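Local atomic coordinates of arginyl-tRNA synthetase, putative (Plasmodium falciparum, PDB entry 5JLD), a protein that probably catalyses the ATP-dependent joining of L-arginine to tRNA(Arg), forming arginyl-tRNA, as a class I aminoacyl-tRNA synthetase. Residues L577-M582 and M587-K592; S154-D159 and F451-H456; R174-G179 and K261-L266. All coordinates share one frame; numbering follows the deposited sequence.

Interaction 1: residues L577-M582 and M587-K592; sequences LLKLCM and MKPIEK
Met587 returns to the helix from which its own chain has just emerged: its backbone N donates a hydrogen bond of 2.8 Å to O of Met582. The amide approaches from above the carbonyl plane, 38° out of it, and the N-H...O angle is 153°. CB of Met587 rests against the same oxygen at 3.3 Å, and the two side chains converge at their methyl ends, CE of Met582 and CE of Met587 lying 4.0 Å apart. Unbranched, flexible methionines suit this place, because each chain can bend at chi3 to lay its methyl group against a neighbour. Lys588 points away from the helix and adds little here; its NZ pairs with Asp267, which suits a long charged chain on the outer side of the segment. Pro589 turns back toward 577-582 and brings a compact apolar ring. Met582 slides past it in the opposite direction: its CE sits 3.6 Å from CA of Pro589, and its SD is 3.9 Å from CG of the ring. A chi1 of -81° sets CG of Met582 anti to the carbonyl carbon, and the bend at chi3 lays CE on the proline. The aliphatic part of Lys579 meets the ring too, crossing it at about a right angle with CG 3.9 Å from CG of Pro589. Beyond the proline the chain leads off across the helix, and Ile590 packs on Leu439 of helix 436-453. Both segments lie in the DALR anticodon-binding region. Met582 also touches Ile480, and Lys579 and Pro589 both touch Tyr483, all on helix 476-492, while Met587 packs on Ser446 and Tyr450 of helix 436-453.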
loop_
_atom_site.group_PDB
_atom_site.type_symbol
_atom_site.label_atom_id
_atom_site.label_comp_id
_atom_site.label_asym_id
_atom_site.label_seq_id
_atom_site.Cartn_x
_atom_site.Cartn_y
_atom_site.Cartn_z
ATOM N N LEU A 577 -14.619 -4.155 10.536
ATOM C CA LEU A 577 -13.372 -4.571 9.912
ATOM C C LEU A 577 -13.436 -4.425 8.385
ATOM O O LEU A 577 -12.474 -3.999 7.745
ATOM C CB LEU A 577 -13.038 -6.015 10.300
ATOM C CG LEU A 577 -11.698 -6.589 9.835
ATOM C CD1 LEU A 577 -10.529 -5.651 10.245
ATOM C CD2 LEU A 577 -11.503 -8.008 10.401
ATOM N N LEU A 578 -14.570 -4.793 7.810
ATOM C CA LEU A 578 -14.762 -4.692 6.370
ATOM C C LEU A 578 -14.674 -3.224 5.926
ATOM O O LEU A 578 -13.991 -2.908 4.955
ATOM C CB LEU A 578 -16.100 -5.273 5.970
ATOM C CG LEU A 578 -16.327 -5.497 4.479
ATOM C CD1 LEU A 578 -15.078 -6.061 3.833
ATOM C CD2 LEU A 578 -17.515 -6.454 4.284
ATOM N N LYS A 579 -15.369 -2.351 6.659
ATOM C CA LYS A 579 -15.329 -0.904 6.418
ATOM C C LYS A 579 -13.888 -0.402 6.420
ATOM O O LYS A 579 -13.430 0.212 5.441
ATOM C CB LYS A 579 -16.148 -0.168 7.475
ATOM C CG LYS A 579 -16.175 1.349 7.344
ATOM C CD LYS A 579 -16.774 1.969 8.602
ATOM C CE LYS A 579 -16.599 3.479 8.639
ATOM N NZ LYS A 579 -17.697 4.151 7.899
ATOM N N LEU A 580 -13.176 -0.697 7.511
ATOM C CA LEU A 580 -11.782 -0.281 7.645
ATOM C C LEU A 580 -10.921 -0.785 6.476
ATOM O O LEU A 580 -10.169 -0.010 5.880
ATOM C CB LEU A 580 -11.205 -0.753 8.986
ATOM C CG LEU A 580 -9.726 -0.480 9.232
ATOM C CD1 LEU A 580 -9.449 1.016 9.051
ATOM C CD2 LEU A 580 -9.345 -0.905 10.639
ATOM N N CYS A 581 -11.050 -2.067 6.138
ATOM C CA CYS A 581 -10.296 -2.657 5.025
ATOM C C CYS A 581 -10.572 -1.929 3.713
ATOM O O CYS A 581 -9.657 -1.698 2.915
ATOM C CB CYS A 581 -10.641 -4.142 4.849
ATOM S SG CYS A 581 -9.891 -5.305 6.041
ATOM N N MET A 582 -11.847 -1.607 3.490
ATOM C CA MET A 582 -12.278 -0.953 2.278
ATOM C C MET A 582 -11.615 0.419 2.177
ATOM O O MET A 582 -11.045 0.757 1.145
ATOM C CB MET A 582 -13.803 -0.818 2.245
ATOM C CG MET A 582 -14.530 -2.071 1.811
ATOM S SD MET A 582 -16.323 -1.900 1.946
ATOM C CE MET A 582 -16.706 -0.998 0.466
ATOM N N MET A 587 -11.399 2.533 -0.966
ATOM C CA MET A 587 -12.788 2.347 -1.379
ATOM C C MET A 587 -13.728 3.101 -0.431
ATOM O O MET A 587 -13.362 3.407 0.700
ATOM C CB MET A 587 -13.141 0.852 -1.438
ATOM C CG MET A 587 -12.216 0.015 -2.332
ATOM S SD MET A 587 -12.350 -1.794 -2.131
ATOM C CE MET A 587 -14.100 -2.067 -2.421
ATOM N N LYS A 588 -14.923 3.428 -0.897
ATOM C CA LYS A 588 -15.918 4.061 -0.036
ATOM C C LYS A 588 -17.086 3.137 0.248
ATOM O O LYS A 588 -17.878 2.837 -0.647
ATOM C CB LYS A 588 -16.450 5.350 -0.662
ATOM C CG LYS A 588 -15.413 6.454 -0.810
ATOM C CD LYS A 588 -15.975 7.563 -1.687
ATOM C CE LYS A 588 -15.203 8.856 -1.510
ATOM N NZ LYS A 588 -15.789 9.924 -2.355
ATOM N N PRO A 589 -17.197 2.682 1.500
ATOM C CA PRO A 589 -18.345 1.851 1.874
ATOM C C PRO A 589 -19.661 2.593 1.665
ATOM O O PRO A 589 -19.758 3.774 2.011
ATOM C CB PRO A 589 -18.098 1.550 3.359
ATOM C CG PRO A 589 -16.595 1.626 3.506
ATOM C CD PRO A 589 -16.195 2.769 2.578
ATOM N N ILE A 590 -20.628 1.901 1.064
ATOM C CA ILE A 590 -22.002 2.368 0.930
ATOM C C ILE A 590 -22.881 1.478 1.804
ATOM O O ILE A 590 -22.840 0.250 1.688
ATOM C CB ILE A 590 -22.503 2.304 -0.528
ATOM C CG1 ILE A 590 -21.388 2.687 -1.514
ATOM C CG2 ILE A 590 -23.766 3.155 -0.704
ATOM C CD1 ILE A 590 -21.236 4.159 -1.735
ATOM N N GLU A 591 -23.675 2.095 2.672
ATOM C CA GLU A 591 -24.438 1.350 3.660
ATOM C C GLU A 591 -25.716 0.743 3.089
ATOM O O GLU A 591 -26.048 -0.398 3.402
ATOM C CB GLU A 591 -24.771 2.245 4.853
ATOM C CG GLU A 591 -23.638 2.369 5.861
ATOM C CD GLU A 591 -24.126 2.793 7.233
ATOM N N LYS A 592 -26.428 1.491 2.249
ATOM C CA LYS A 592 -27.695 1.001 1.707
ATOM C C LYS A 592 -27.670 0.871 0.184
ATOM O O LYS A 592 -27.443 1.850 -0.534
ATOM C CB LYS A 592 -28.847 1.917 2.131
#

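Interaction 2: residues S154-D159 and F451-H456; sequences STIIGD and FDLKQH
Leu453 reaches across to helix 149-167 and sets its CD2 in the notch beside two consecutive isoleucines, Ile156 and Ile157. This is the tight part of the contact. CG2 of Ile156 stands 3.7 Å from CD2 of Leu453, and CD1 of Leu453 lies 4.0 Å from the same methyl, so one branch of the isoleucine meets both arms of the leucine. CG1 of Ile157 adds a second wall, 3.8 Å from CD2 of Leu453. With chi1 of -66° the CG of Leu453 lies anti to the carbonyl carbon, which carries the fork over to the other helix although the CB itself does not point there. Branched aliphatic residues suit this interface because they fill it with hydrocarbon and carry no polar group in their side chains that would need a partner. The looser part is polar: OD1 of Asp452 comes only within 4.3 Å of CG1 of Ile157, and no hydrogen bond crosses the contact. The carboxylate is buried, yet well provided for, with OD1 in a salt bridge to Arg153 and OD2 hydrogen-bonded to Tyr461, two partners that would be expected to favour its ionised form. On the more exposed side of 451-456, Gln455 folds back on its own segment, NE2 donating a 2.8 Å hydrogen bond to O of Phe451 while lying above one face of the phenyl ring, near its rim. Helix 436-453, which follows the parallel sheet in sequence, packs here on helix 149-167 of the Rossmann-type class I synthetase core. Helix 149-167 opens in the HVGH sequence, the counterpart of the HIGH signature, which closes with His151, and it forms the beta-alpha-beta crossover between parallel strands 133-137 and 171-176.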
loop_
_atom_site.group_PDB
_atom_site.type_symbol
_atom_site.label_atom_id
_atom_site.label_comp_id
_atom_site.label_asym_id
_atom_site.label_seq_id
_atom_site.Cartn_x
_atom_site.Cartn_y
_atom_site.Cartn_z
ATOM N N SER A 154 0.215 4.129 -9.943
ATOM C CA SER A 154 1.131 4.621 -8.921
ATOM C C SER A 154 0.374 5.409 -7.857
ATOM O O SER A 154 0.685 5.344 -6.657
ATOM C CB SER A 154 2.222 5.500 -9.551
ATOM O OG SER A 154 3.058 6.034 -8.546
ATOM N N THR A 155 -0.625 6.152 -8.315
ATOM C CA THR A 155 -1.421 7.019 -7.459
ATOM C C THR A 155 -2.217 6.167 -6.472
ATOM O O THR A 155 -2.192 6.417 -5.255
ATOM C CB THR A 155 -2.356 7.913 -8.310
ATOM O OG1 THR A 155 -1.564 8.691 -9.213
ATOM C CG2 THR A 155 -3.194 8.856 -7.453
ATOM N N ILE A 156 -2.868 5.128 -7.002
ATOM C CA ILE A 156 -3.699 4.193 -6.224
ATOM C C ILE A 156 -2.909 3.376 -5.188
ATOM O O ILE A 156 -3.260 3.317 -3.972
ATOM C CB ILE A 156 -4.436 3.243 -7.185
ATOM C CG1 ILE A 156 -5.400 4.062 -8.053
ATOM C CG2 ILE A 156 -5.176 2.155 -6.420
ATOM C CD1 ILE A 156 -6.001 3.316 -9.229
ATOM N N ILE A 157 -1.833 2.757 -5.663
ATOM C CA ILE A 157 -0.940 2.014 -4.770
ATOM C C ILE A 157 -0.373 2.913 -3.658
ATOM O O ILE A 157 -0.475 2.601 -2.447
ATOM C CB ILE A 157 0.218 1.387 -5.567
ATOM C CG1 ILE A 157 -0.319 0.317 -6.541
ATOM C CG2 ILE A 157 1.271 0.844 -4.623
ATOM C CD1 ILE A 157 0.769 -0.367 -7.353
ATOM N N GLY A 158 0.206 4.048 -4.071
ATOM C CA GLY A 158 0.823 4.957 -3.114
ATOM C C GLY A 158 -0.171 5.445 -2.069
ATOM O O GLY A 158 0.127 5.475 -0.869
ATOM N N ASP A 159 -1.374 5.797 -2.513
ATOM C CA ASP A 159 -2.349 6.270 -1.565
ATOM C C ASP A 159 -2.718 5.158 -0.572
ATOM O O ASP A 159 -2.843 5.426 0.634
ATOM C CB ASP A 159 -3.604 6.802 -2.253
ATOM C CG ASP A 159 -4.631 7.278 -1.247
ATOM O OD1 ASP A 159 -4.378 8.332 -0.607
ATOM O OD2 ASP A 159 -5.655 6.568 -1.049
ATOM N N PHE A 451 -9.790 -3.452 -8.214
ATOM C CA PHE A 451 -9.358 -4.329 -9.289
ATOM C C PHE A 451 -7.874 -4.151 -9.489
ATOM O O PHE A 451 -7.175 -5.115 -9.787
ATOM C CB PHE A 451 -10.101 -4.059 -10.594
ATOM C CG PHE A 451 -10.043 -5.209 -11.572
ATOM C CD1 PHE A 451 -10.820 -6.350 -11.378
ATOM C CD2 PHE A 451 -9.210 -5.155 -12.685
ATOM C CE1 PHE A 451 -10.777 -7.416 -12.287
ATOM C CE2 PHE A 451 -9.160 -6.209 -13.595
ATOM C CZ PHE A 451 -9.943 -7.344 -13.396
ATOM N N ASP A 452 -7.376 -2.932 -9.310
ATOM C CA ASP A 452 -5.930 -2.788 -9.416
ATOM C C ASP A 452 -5.200 -3.396 -8.206
ATOM O O ASP A 452 -4.267 -4.180 -8.365
ATOM C CB ASP A 452 -5.531 -1.323 -9.576
ATOM C CG ASP A 452 -4.082 -1.171 -10.005
ATOM O OD1 ASP A 452 -3.188 -1.491 -9.175
ATOM O OD2 ASP A 452 -3.849 -0.746 -11.175
ATOM N N LEU A 453 -5.613 -3.029 -7.000
ATOM C CA LEU A 453 -4.848 -3.419 -5.816
ATOM C C LEU A 453 -4.916 -4.921 -5.526
ATOM O O LEU A 453 -4.049 -5.439 -4.837
ATOM C CB LEU A 453 -5.307 -2.626 -4.582
ATOM C CG LEU A 453 -5.011 -1.116 -4.652
ATOM C CD1 LEU A 453 -5.359 -0.414 -3.340
ATOM C CD2 LEU A 453 -3.546 -0.858 -5.027
ATOM N N LYS A 454 -5.912 -5.627 -6.065
ATOM C CA LYS A 454 -5.997 -7.071 -5.827
ATOM C C LYS A 454 -4.923 -7.824 -6.622
ATOM O O LYS A 454 -4.562 -8.941 -6.273
ATOM C CB LYS A 454 -7.389 -7.607 -6.170
ATOM C CG LYS A 454 -7.646 -7.765 -7.666
ATOM C CD LYS A 454 -8.887 -8.590 -7.915
ATOM C CE LYS A 454 -9.060 -8.907 -9.391
ATOM N NZ LYS A 454 -10.138 -9.905 -9.598
ATOM N N GLN A 455 -4.412 -7.210 -7.685
ATOM C CA GLN A 455 -3.329 -7.798 -8.478
ATOM C C GLN A 455 -2.011 -7.687 -7.725
ATOM O O GLN A 455 -1.776 -6.681 -7.054
ATOM C CB GLN A 455 -3.180 -7.089 -9.834
ATOM C CG GLN A 455 -4.465 -6.543 -10.449
ATOM C CD GLN A 455 -5.293 -7.616 -11.137
ATOM O OE1 GLN A 455 -4.790 -8.698 -11.439
ATOM N NE2 GLN A 455 -6.564 -7.315 -11.399
ATOM N N HIS A 456 -1.149 -8.692 -7.840
ATOM C CA HIS A 456 0.241 -8.507 -7.436
ATOM C C HIS A 456 0.751 -7.252 -8.172
ATOM O O HIS A 456 0.571 -7.131 -9.387
ATOM C CB HIS A 456 1.092 -9.734 -7.778
ATOM C CG HIS A 456 2.450 -9.744 -7.136
ATOM N ND1 HIS A 456 3.408 -8.778 -7.391
ATOM C CD2 HIS A 456 3.021 -10.622 -6.279
ATOM C CE1 HIS A 456 4.501 -9.056 -6.704
ATOM N NE2 HIS A 456 4.296 -10.172 -6.024
#

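Interaction 3: residues R174-G179 and K261-L266; sequences RVNHVG and KLYNIL
Asn176 and Tyr263 extend from opposite directions to meet across a gap of 11.2 Å between their CA atoms, and their ends carry the whole contact. The polar interaction is one hydrogen bond: ND2 of Asn176 donates to OH of Tyr263 at 2.9 Å. It is bent, with an N-H...O angle of 136°, and the oxygen lies 25° out of the amide plane. The nitrogen reaches the hydroxyl obliquely to the ring, the amide and ring planes being almost perpendicular. CG of Asn176 stands anti to its own N (chi1 -166°), which throws the amide off the strand toward the helix.

Tyrosine suits the helix side because its rigid ring spans the distance and ends in a hydroxyl; asparagine suits the strand because its short amide offers a donor and an acceptor together. Both groups have further polar partners. OD1 of Asn176 accepts from the N of Ser140, and OH of Tyr263 is also hydrogen-bonded to OG of Ser139, so the two buried side chains share one polar network with the 139-140 loop and the amide is held by both its ends.

Backbone bonding completes the account. Asn176 pairs with Glu271 and Val273, Val175 with Val136 and Phe138, and just beyond them the chain makes an inverse gamma turn centred on His177. Strand 171-176 thus runs between strands 133-137 and 271-272 of the parallel sheet, while Tyr263 comes from helix 242-265, passing Thr155 of helix 149-167.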
loop_
_atom_site.group_PDB
_atom_site.type_symbol
_atom_site.label_atom_id
_atom_site.label_comp_id
_atom_site.label_asym_id
_atom_site.label_seq_id
_atom_site.Cartn_x
_atom_site.Cartn_y
_atom_site.Cartn_z
ATOM N N ARG A 174 2.997 12.502 2.211
ATOM C CA ARG A 174 2.488 12.208 0.874
ATOM C C ARG A 174 3.129 13.154 -0.163
ATOM O O ARG A 174 2.790 14.346 -0.233
ATOM C CB ARG A 174 0.971 12.348 0.854
ATOM C CG ARG A 174 0.287 11.457 1.868
ATOM C CD ARG A 174 -1.125 11.935 2.127
ATOM N NE ARG A 174 -1.938 10.826 2.619
ATOM C CZ ARG A 174 -2.719 10.093 1.838
ATOM N NH1 ARG A 174 -2.763 10.362 0.540
ATOM N NH2 ARG A 174 -3.428 9.077 2.344
ATOM N N VAL A 175 4.035 12.622 -0.978
ATOM C CA VAL A 175 4.831 13.480 -1.847
ATOM C C VAL A 175 4.704 13.140 -3.329
ATOM O O VAL A 175 4.949 12.028 -3.760
ATOM C CB VAL A 175 6.310 13.439 -1.447
ATOM C CG1 VAL A 175 7.153 14.243 -2.443
ATOM C CG2 VAL A 175 6.480 14.012 -0.045
ATOM N N ASN A 176 4.327 14.142 -4.106
ATOM C CA ASN A 176 4.203 14.014 -5.542
ATOM C C ASN A 176 5.368 14.715 -6.250
ATOM O O ASN A 176 5.356 15.932 -6.349
ATOM C CB ASN A 176 2.856 14.600 -5.988
ATOM C CG ASN A 176 2.491 14.219 -7.406
ATOM O OD1 ASN A 176 3.274 13.580 -8.115
ATOM N ND2 ASN A 176 1.287 14.589 -7.820
ATOM N N HIS A 177 6.353 13.934 -6.706
ATOM C CA HIS A 177 7.558 14.409 -7.401
ATOM C C HIS A 177 7.232 14.714 -8.862
ATOM O O HIS A 177 7.591 13.956 -9.762
ATOM C CB HIS A 177 8.678 13.355 -7.294
ATOM C CG HIS A 177 10.026 13.803 -7.793
ATOM N ND1 HIS A 177 10.975 14.359 -6.966
ATOM C CD2 HIS A 177 10.607 13.692 -9.016
ATOM C CE1 HIS A 177 12.069 14.620 -7.668
ATOM N NE2 HIS A 177 11.872 14.213 -8.908
ATOM N N VAL A 178 6.521 15.816 -9.086
ATOM C CA VAL A 178 6.024 16.155 -10.419
ATOM C C VAL A 178 7.168 16.611 -11.330
ATOM O O VAL A 178 8.113 17.258 -10.871
ATOM C CB VAL A 178 4.922 17.242 -10.335
ATOM C CG1 VAL A 178 5.387 18.434 -9.504
ATOM C CG2 VAL A 178 4.473 17.690 -11.718
ATOM N N GLY A 179 7.097 16.247 -12.613
ATOM C CA GLY A 179 8.082 16.687 -13.583
ATOM C C GLY A 179 7.824 18.121 -14.049
ATOM O O GLY A 179 7.190 18.347 -15.079
ATOM N N LYS A 261 -8.059 17.901 -10.631
ATOM C CA LYS A 261 -9.388 17.335 -10.899
ATOM C C LYS A 261 -9.410 15.797 -10.695
ATOM O O LYS A 261 -10.271 15.240 -9.973
ATOM C CB LYS A 261 -9.844 17.687 -12.315
ATOM C CG LYS A 261 -10.100 19.175 -12.539
ATOM C CD LYS A 261 -10.047 19.527 -14.022
ATOM C CE LYS A 261 -10.819 20.809 -14.352
ATOM N NZ LYS A 261 -10.888 21.771 -13.210
ATOM N N LEU A 262 -8.444 15.121 -11.311
ATOM C CA LEU A 262 -8.318 13.682 -11.169
ATOM C C LEU A 262 -8.108 13.279 -9.700
ATOM O O LEU A 262 -8.815 12.402 -9.165
ATOM C CB LEU A 262 -7.165 13.150 -12.013
ATOM C CG LEU A 262 -6.906 11.648 -11.842
ATOM C CD1 LEU A 262 -8.087 10.831 -12.384
ATOM C CD2 LEU A 262 -5.605 11.228 -12.493
ATOM N N TYR A 263 -7.137 13.920 -9.052
ATOM C CA TYR A 263 -6.796 13.546 -7.682
ATOM C C TYR A 263 -8.018 13.653 -6.775
ATOM O O TYR A 263 -8.269 12.758 -5.962
ATOM C CB TYR A 263 -5.653 14.406 -7.140
ATOM C CG TYR A 263 -4.305 14.097 -7.775
ATOM C CD1 TYR A 263 -3.862 12.774 -7.936
ATOM C CD2 TYR A 263 -3.485 15.126 -8.235
ATOM C CE1 TYR A 263 -2.629 12.496 -8.529
ATOM C CE2 TYR A 263 -2.255 14.864 -8.822
ATOM C CZ TYR A 263 -1.831 13.558 -8.971
ATOM O OH TYR A 263 -0.616 13.330 -9.564
ATOM N N ASN A 264 -8.819 14.708 -6.903
ATOM C CA ASN A 264 -9.917 14.740 -5.953
ATOM C C ASN A 264 -11.146 13.938 -6.418
ATOM O O ASN A 264 -11.982 13.613 -5.586
ATOM C CB ASN A 264 -10.286 16.179 -5.567
ATOM C CG ASN A 264 -10.978 16.915 -6.641
ATOM O OD1 ASN A 264 -12.037 16.505 -7.110
ATOM N ND2 ASN A 264 -10.414 18.056 -7.020
ATOM N N ILE A 265 -11.246 13.594 -7.709
ATOM C CA ILE A 265 -12.197 12.543 -8.110
ATOM C C ILE A 265 -11.841 11.210 -7.416
ATOM O O ILE A 265 -12.719 10.434 -7.014
ATOM C CB ILE A 265 -12.235 12.326 -9.647
ATOM C CG1 ILE A 265 -12.901 13.505 -10.349
ATOM C CG2 ILE A 265 -13.005 11.068 -10.005
ATOM C CD1 ILE A 265 -13.198 13.257 -11.823
ATOM N N LEU A 266 -10.542 10.961 -7.272
ATOM C CA LEU A 266 -10.047 9.786 -6.565
ATOM C C LEU A 266 -10.037 9.921 -5.030
ATOM O O LEU A 266 -9.786 8.946 -4.316
ATOM C CB LEU A 266 -8.631 9.464 -7.057
ATOM C CG LEU A 266 -8.509 8.990 -8.505
ATOM C CD1 LEU A 266 -7.038 8.845 -8.905
ATOM C CD2 LEU A 266 -9.271 7.670 -8.705
#

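Overall arrangement
Interactions 2 and 3 both lie inside the catalytic domain, their centres about 15 Å apart, and share the beta-alpha-beta unit in which helix 149-167 leads into strand 171-176. Interaction 3 is nested in the long chain loop that interaction 2 closes. The two touch directly, through the salt bridge between Asp159 and Arg174 and by Thr155 packing on Tyr263 and Leu266. Interaction 1 follows later in the sequence, within the anticodon-binding region; its centre is about 17 Å from that of interaction 2 and about 23 Å from that of interaction 3. Helix 436-453 is shared by interactions 1 and 2 and so joins the anticodon-binding region to the catalytic core.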